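Local coordinates for interferon-activable protein 202 (Mus musculus, PDB 4LNQ) that binds double-stranded DNA without sequence specificity and restrains innate inflammatory signalling by preventing activation of the AIM2 inflammasome, probably by sequestering cytoplasmic DNA, at residues L121-F126 against L170-L175; V152-Q157 against L184-H189. All coordinates share one frame; numbering follows the deposited sequence.

Contact 1 of 2, residues L121-F126 against L170-L175; sequences LIYGVF and LFSFHL. With nucleotides of chain C.
Phe173 O is gripped twice by the strand opposite: Ile122 N donates to it at 2.6 Å, lying in the carbonyl plane, and Leu121 CA approaches it at 3.2 Å as a CA-H...O contact. The return bond from Phe173 N to Ile122 O completes a hydrogen-bonded antiparallel pair. Farther along, Gly124 and Leu170 form a second such pair, with Leu170 N reaching Gly124 O at 2.8 Å. Between the two pairs the register slips by one, because Ser172 and Phe173 both face Ile122. This is a G1 beta bulge, and the positive backbone angles of Ser172 (phi 54°, psi 49°) turn the corner in strand 168-176. Ser172 N lies 3.3 Å from Ile122 O at an angle too poor for a bond; instead it sits 3.4 Å above the plane of the Tyr123 ring, over its centre. The Tyr123 ring thus spreads beneath the bulge, its OH end near Ser172 CB, while Ser172 OG bonds to Lys49 of the other sheet. Facing the other way, Ile122 and Leu170 pack on Leu184, and Leu170 CD2 meets Phe126 CE1 at 3.7 Å.

Leu121 and His174 point the same way, side by side. With Leu121 CG beside its own backbone N (chi1 -58°), methyl CD2 of Leu121 comes over one face of the His174 ring, 3.6 Å from its centroid, a CH-pi contact. At the ring edge and in its plane, His174 ND1 donates to OP1 of DA6 of chain C at 2.7 Å. The histidine therefore rests one face on a leucine methyl and turns its edge to the phosphate, whose charge would tend to stabilise a protonated ring. Binding through backbone phosphate is consistent with DNA recognition that is electrostatic and blind to sequence.

Contact 2 of 2, residues V152-Q157 against L184-H189; sequences VWDKEQ and LHSGNH. Unlike the reference sequence in segment 152-157: Glu156 (reference Lys).
Lys155 stretches across to Gly187, and each part of its chain has a partner. CB lies over one face of the Trp153 ring, offset toward the rim; CG passes Ser186 OG at 3.8 Å; CD and CE run alongside Gly187 O. A bend at chi3 (77°) then brings NZ to that carbonyl, to which it donates at 2.8 Å, tilted somewhat from the carbonyl plane. The ammonium also bonds to Tyr27 O and water 2, with Asn188 O as close to NZ as Gly187 O is.

Nearer the strands, Ser186 OG accepts a bond from Asp154 N at 3.1 Å, nearly straight at 167°. Water 1 bonds to Ser186 OG and lies unusually close to Asp154 OD1, so a bridge between the two side chains is possible but its geometry is doubtful. The carboxylate of Asp154 stands almost perpendicular to the imidazole of His185, the planes 79° apart, with OD2 at the ring edge 3.4 Å from His185 CE1. What fixes the ring's rotation is a bond inside its own segment: His185 ND1 donates at 2.7 Å to a lone pair of Ser186 O. On the same side of the sheet, Val152 CG1 touches His185 CD2 at 3.6 Å.

Behind these side chains the backbones pair in parallel. Val152 N donates to Leu184 O at 2.7 Å and Ser186 N to Val152 O, so Val152 is held from both its polar atoms. Strand 148-153 thereby joins strand 183-185, the parallel pairing that closes an OB-fold barrel. Strand 138-143 flanks the first of these strands and strand 168-176 the second; the Leu184 side chain packs among Leu170, Leu175, Ile122 and Ile142 of the barrel interior, and Trp153 packs against Phe173.

Overall arrangement
From the N terminus the chain first builds one beta domain, then enters the second OB fold of this first HIN-200 domain at 121-126. Contact 1 closes a span of 43 residues when 170-175 returns antiparallel to that strand. Contact 2 closes 26 residues, from 152-157 to 184-189. Because 152-157 lies inside the first span and 184-189 beyond it, the two closures cross rather than nest. Strand 168-176 pairs with both 121-133 and 183-185, so the contacts share one sheet: His174 N lies 2.8 Å from His185 O, a probable hydrogen bond, and Phe173 CD2 packs on the backbone joining His185 to Ser186. Together they tie the antiparallel strands to the parallel closing pair.

Contact 1 of 2, residues L121-F126 against L170-L175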
loop_
_atom_site.group_PDB
_atom_site.type_symbol
_atom_site.label_atom_id
_atom_site.label_comp_id
_atom_site.label_asym_id
_atom_site.label_seq_id
_atom_site.Cartn_x
_atom_site.Cartn_y
_atom_site.Cartn_z
ATOM N N LEU A 121 3.253 -25.070 3.298
ATOM C CA LEU A 121 3.602 -24.605 4.640
ATOM C C LEU A 121 5.092 -24.742 4.884
ATOM O O LEU A 121 5.671 -25.813 4.644
ATOM C CB LEU A 121 2.833 -25.366 5.720
ATOM C CG LEU A 121 1.333 -25.252 5.538
ATOM C CD1 LEU A 121 0.599 -26.026 6.626
ATOM C CD2 LEU A 121 0.928 -23.765 5.512
ATOM N N ILE A 122 5.692 -23.655 5.369
ATOM C CA ILE A 122 7.130 -23.551 5.595
ATOM C C ILE A 122 7.461 -23.442 7.091
ATOM O O ILE A 122 6.867 -22.639 7.812
ATOM C CB ILE A 122 7.679 -22.294 4.881
ATOM C CG1 ILE A 122 7.272 -22.317 3.396
ATOM C CG2 ILE A 122 9.184 -22.186 5.062
ATOM C CD1 ILE A 122 7.693 -23.578 2.660
ATOM N N TYR A 123 8.395 -24.263 7.554
ATOM C CA TYR A 123 8.846 -24.232 8.944
ATOM C C TYR A 123 10.356 -24.108 8.895
ATOM O O TYR A 123 10.981 -24.654 7.982
ATOM C CB TYR A 123 8.529 -25.552 9.677
ATOM C CG TYR A 123 7.064 -25.896 9.853
ATOM C CD1 TYR A 123 6.241 -26.140 8.750
ATOM C CD2 TYR A 123 6.516 -26.036 11.134
ATOM C CE1 TYR A 123 4.890 -26.486 8.930
ATOM C CE2 TYR A 123 5.197 -26.382 11.320
ATOM C CZ TYR A 123 4.389 -26.605 10.219
ATOM O OH TYR A 123 3.082 -26.925 10.420
ATOM N N GLY A 124 10.952 -23.446 9.886
ATOM C CA GLY A 124 12.411 -23.412 9.964
ATOM C C GLY A 124 12.978 -22.304 10.829
ATOM O O GLY A 124 12.235 -21.473 11.368
ATOM N N VAL A 125 14.299 -22.313 10.975
ATOM C CA VAL A 125 15.012 -21.314 11.767
ATOM C C VAL A 125 15.991 -20.561 10.866
ATOM O O VAL A 125 16.825 -21.172 10.194
ATOM C CB VAL A 125 15.761 -21.952 12.945
ATOM C CG1 VAL A 125 16.625 -20.918 13.658
ATOM C CG2 VAL A 125 14.769 -22.575 13.923
ATOM N N PHE A 126 15.881 -19.232 10.845
ATOM C CA PHE A 126 16.649 -18.422 9.891
ATOM C C PHE A 126 17.331 -17.213 10.536
ATOM O O PHE A 126 16.791 -16.610 11.465
ATOM C CB PHE A 126 15.732 -17.910 8.771
ATOM C CG PHE A 126 14.903 -18.985 8.106
ATOM C CD1 PHE A 126 13.692 -19.387 8.652
ATOM C CD2 PHE A 126 15.337 -19.580 6.932
ATOM C CE1 PHE A 126 12.931 -20.380 8.048
ATOM C CE2 PHE A 126 14.579 -20.562 6.310
ATOM C CZ PHE A 126 13.373 -20.968 6.873
ATOM N N LEU A 170 10.157 -20.046 12.521
ATOM C CA LEU A 170 8.914 -19.921 11.776
ATOM C C LEU A 170 8.183 -21.251 11.815
ATOM O O LEU A 170 8.780 -22.297 11.565
ATOM C CB LEU A 170 9.242 -19.609 10.319
ATOM C CG LEU A 170 9.223 -18.178 9.822
ATOM C CD1 LEU A 170 9.663 -17.258 10.912
ATOM C CD2 LEU A 170 10.088 -18.045 8.582
ATOM N N PHE A 171 6.889 -21.210 12.103
ATOM C CA PHE A 171 6.057 -22.410 12.045
ATOM C C PHE A 171 4.845 -22.150 11.168
ATOM O O PHE A 171 4.125 -21.161 11.359
ATOM C CB PHE A 171 5.551 -22.786 13.433
ATOM C CG PHE A 171 6.638 -23.090 14.425
ATOM C CD1 PHE A 171 7.340 -22.064 15.048
ATOM C CD2 PHE A 171 6.921 -24.406 14.773
ATOM C CE1 PHE A 171 8.324 -22.346 15.984
ATOM C CE2 PHE A 171 7.907 -24.708 15.707
ATOM C CZ PHE A 171 8.612 -23.681 16.320
ATOM N N SER A 172 4.619 -23.041 10.214
ATOM C CA SER A 172 3.424 -22.989 9.383
ATOM C C SER A 172 3.230 -21.629 8.702
ATOM O O SER A 172 2.141 -21.041 8.738
ATOM C CB SER A 172 2.183 -23.353 10.213
ATOM O OG SER A 172 1.063 -23.580 9.374
ATOM N N PHE A 173 4.281 -21.126 8.081
ATOM C CA PHE A 173 4.123 -19.968 7.195
ATOM C C PHE A 173 3.792 -20.430 5.779
ATOM O O PHE A 173 4.108 -21.553 5.403
ATOM C CB PHE A 173 5.387 -19.117 7.190
ATOM C CG PHE A 173 5.404 -18.078 8.271
ATOM C CD1 PHE A 173 5.539 -18.454 9.598
ATOM C CD2 PHE A 173 5.248 -16.723 7.959
ATOM C CE1 PHE A 173 5.554 -17.503 10.615
ATOM C CE2 PHE A 173 5.248 -15.769 8.957
ATOM C CZ PHE A 173 5.406 -16.165 10.299
ATOM N N HIS A 174 3.171 -19.556 4.988
ATOM C CA HIS A 174 2.717 -19.941 3.662
ATOM C C HIS A 174 3.637 -19.334 2.616
ATOM O O HIS A 174 3.858 -18.137 2.619
ATOM C CB HIS A 174 1.297 -19.429 3.414
ATOM C CG HIS A 174 0.259 -20.072 4.272
ATOM N ND1 HIS A 174 -0.902 -20.616 3.751
ATOM C CD2 HIS A 174 0.197 -20.264 5.614
ATOM C CE1 HIS A 174 -1.629 -21.120 4.737
ATOM N NE2 HIS A 174 -0.986 -20.921 5.877
ATOM N N LEU A 175 4.163 -20.165 1.724
ATOM C CA LEU A 175 4.881 -19.663 0.567
ATOM C C LEU A 175 3.914 -19.004 -0.439
ATOM O O LEU A 175 2.925 -19.608 -0.888
ATOM C CB LEU A 175 5.653 -20.787 -0.113
ATOM C CG LEU A 175 6.424 -20.401 -1.381
ATOM C CD1 LEU A 175 7.495 -19.338 -1.074
ATOM C CD2 LEU A 175 7.035 -21.636 -2.043
ATOM P P DA C 6 -1.661 -18.659 0.867
ATOM O OP1 DA C 6 -1.673 -20.097 1.201
ATOM O OP2 DA C 6 -0.931 -17.737 1.791
ATOM O "O5'" DA C 6 -1.115 -18.468 -0.623
ATOM C "C5'" DA C 6 -1.788 -19.242 -1.628
ATOM C "C4'" DA C 6 -1.932 -18.480 -2.936
ATOM O "O4'" DA C 6 -3.099 -17.618 -2.870
ATOM C "C3'" DA C 6 -0.748 -17.591 -3.343
ATOM O "O3'" DA C 6 -0.660 -17.724 -4.766
ATOM C "C2'" DA C 6 -1.189 -16.203 -2.872
ATOM C "C1'" DA C 6 -2.690 -16.276 -3.134
ATOM N N9 DA C 6 -3.540 -15.419 -2.307
ATOM C C8 DA C 6 -3.485 -15.219 -0.949
ATOM N N7 DA C 6 -4.407 -14.400 -0.500
ATOM C C5 DA C 6 -5.113 -14.031 -1.640
ATOM C C6 DA C 6 -6.221 -13.182 -1.846
ATOM N N6 DA C 6 -6.840 -12.526 -0.858
ATOM N N1 DA C 6 -6.672 -13.032 -3.117
ATOM C C2 DA C 6 -6.051 -13.701 -4.104
ATOM N N3 DA C 6 -5.002 -14.530 -4.035
ATOM C C4 DA C 6 -4.586 -14.652 -2.763
#

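Contact 2 of 2, residues V152-Q157 against L184-H189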
loop_
_atom_site.group_PDB
_atom_site.type_symbol
_atom_site.label_atom_id
_atom_site.label_comp_id
_atom_site.label_asym_id
_atom_site.label_seq_id
_atom_site.Cartn_x
_atom_site.Cartn_y
_atom_site.Cartn_z
ATOM N N VAL A 152 6.293 -12.068 6.087
ATOM C CA VAL A 152 5.232 -11.110 6.398
ATOM C C VAL A 152 4.282 -11.677 7.452
ATOM O O VAL A 152 3.674 -12.732 7.260
ATOM C CB VAL A 152 4.404 -10.741 5.147
ATOM C CG1 VAL A 152 3.203 -9.841 5.527
ATOM C CG2 VAL A 152 5.299 -10.081 4.063
ATOM N N TRP A 153 4.172 -10.975 8.572
ATOM C CA TRP A 153 3.225 -11.342 9.612
ATOM C C TRP A 153 2.202 -10.238 9.682
ATOM O O TRP A 153 2.554 -9.096 9.973
ATOM C CB TRP A 153 3.968 -11.435 10.943
ATOM C CG TRP A 153 3.102 -11.666 12.158
ATOM C CD1 TRP A 153 2.521 -10.715 12.949
ATOM C CD2 TRP A 153 2.762 -12.937 12.738
ATOM N NE1 TRP A 153 1.836 -11.320 13.989
ATOM C CE2 TRP A 153 1.964 -12.681 13.876
ATOM C CE3 TRP A 153 3.048 -14.266 12.399
ATOM C CZ2 TRP A 153 1.448 -13.712 14.686
ATOM C CZ3 TRP A 153 2.535 -15.296 13.210
ATOM C CH2 TRP A 153 1.750 -15.007 14.340
ATOM N N ASP A 154 0.935 -10.549 9.413
ATOM C CA ASP A 154 -0.074 -9.490 9.386
ATOM C C ASP A 154 -1.114 -9.664 10.489
ATOM O O ASP A 154 -2.207 -9.106 10.420
ATOM C CB ASP A 154 -0.734 -9.386 8.000
ATOM C CG ASP A 154 -1.676 -10.547 7.705
ATOM O OD1 ASP A 154 -1.600 -11.583 8.401
ATOM O OD2 ASP A 154 -2.503 -10.422 6.770
ATOM N N LYS A 155 -0.754 -10.433 11.513
ATOM C CA LYS A 155 -1.669 -10.722 12.610
ATOM C C LYS A 155 -1.339 -9.892 13.859
ATOM O O LYS A 155 -0.593 -8.908 13.781
ATOM C CB LYS A 155 -1.616 -12.216 12.931
ATOM C CG LYS A 155 -1.767 -13.094 11.684
ATOM C CD LYS A 155 -1.676 -14.598 12.024
ATOM C CE LYS A 155 -2.962 -15.104 12.639
ATOM N NZ LYS A 155 -3.039 -16.601 12.670
ATOM N N GLU A 156 -1.880 -10.298 15.004
ATOM C CA GLU A 156 -1.645 -9.580 16.262
ATOM C C GLU A 156 -0.144 -9.501 16.563
ATOM O O GLU A 156 0.578 -10.482 16.410
ATOM C CB GLU A 156 -2.411 -10.242 17.408
ATOM C CG GLU A 156 -2.012 -9.753 18.794
ATOM C CD GLU A 156 -2.372 -8.295 19.035
ATOM O OE1 GLU A 156 -1.460 -7.433 19.022
ATOM O OE2 GLU A 156 -3.570 -8.014 19.249
ATOM N N GLN A 157 0.334 -8.326 16.959
ATOM C CA GLN A 157 1.764 -8.129 17.162
ATOM C C GLN A 157 2.178 -8.185 18.628
ATOM O O GLN A 157 3.352 -8.363 18.921
ATOM C CB GLN A 157 2.205 -6.773 16.581
ATOM C CG GLN A 157 1.892 -6.618 15.095
ATOM C CD GLN A 157 2.433 -5.331 14.488
ATOM O OE1 GLN A 157 3.212 -4.591 15.114
ATOM N NE2 GLN A 157 2.017 -5.056 13.254
ATOM N N LEU A 184 7.166 -15.281 2.331
ATOM C CA LEU A 184 6.530 -16.157 3.310
ATOM C C LEU A 184 5.523 -15.299 4.082
ATOM O O LEU A 184 5.850 -14.213 4.563
ATOM C CB LEU A 184 7.596 -16.726 4.254
ATOM C CG LEU A 184 8.744 -17.525 3.606
ATOM C CD1 LEU A 184 9.694 -18.109 4.678
ATOM C CD2 LEU A 184 8.189 -18.665 2.722
ATOM N N HIS A 185 4.287 -15.766 4.172
ATOM C CA HIS A 185 3.221 -14.953 4.739
ATOM C C HIS A 185 2.563 -15.744 5.846
ATOM O O HIS A 185 2.346 -16.947 5.696
ATOM C CB HIS A 185 2.182 -14.613 3.646
ATOM C CG HIS A 185 1.234 -13.508 4.023
ATOM N ND1 HIS A 185 0.170 -13.702 4.879
ATOM C CD2 HIS A 185 1.184 -12.204 3.649
ATOM C CE1 HIS A 185 -0.485 -12.563 5.033
ATOM N NE2 HIS A 185 0.095 -11.642 4.281
ATOM N N SER A 186 2.230 -15.079 6.943
ATOM C CA SER A 186 1.483 -15.745 8.006
ATOM C C SER A 186 0.141 -16.265 7.486
ATOM O O SER A 186 -0.455 -15.720 6.530
ATOM C CB SER A 186 1.225 -14.782 9.161
ATOM O OG SER A 186 0.589 -13.593 8.699
ATOM N N GLY A 187 -0.325 -17.320 8.134
ATOM C CA GLY A 187 -1.664 -17.838 7.930
ATOM C C GLY A 187 -2.378 -18.101 9.245
ATOM O O GLY A 187 -1.982 -17.597 10.302
ATOM N N ASN A 188 -3.456 -18.872 9.172
ATOM C CA ASN A 188 -4.340 -19.078 10.316
ATOM C C ASN A 188 -3.593 -19.616 11.563
ATOM O O ASN A 188 -3.913 -19.241 12.694
ATOM C CB ASN A 188 -5.444 -20.055 9.913
ATOM C CG ASN A 188 -6.771 -19.743 10.565
ATOM O OD1 ASN A 188 -7.011 -18.621 11.025
ATOM N ND2 ASN A 188 -7.651 -20.743 10.608
ATOM N N HIS A 189 -2.600 -20.475 11.340
ATOM C CA HIS A 189 -1.965 -21.224 12.439
ATOM C C HIS A 189 -0.487 -20.882 12.607
ATOM O O HIS A 189 0.234 -21.586 13.305
ATOM C CB HIS A 189 -2.135 -22.735 12.207
ATOM C CG HIS A 189 -3.553 -23.141 11.951
ATOM N ND1 HIS A 189 -3.917 -24.000 10.936
ATOM C CD2 HIS A 189 -4.700 -22.788 12.574
ATOM C CE1 HIS A 189 -5.227 -24.165 10.951
ATOM N NE2 HIS A 189 -5.729 -23.441 11.937
HETATM O O HOH W 1 -2.185 -14.050 8.209
HETATM O O HOH W 2 -5.967 -16.412 12.781
#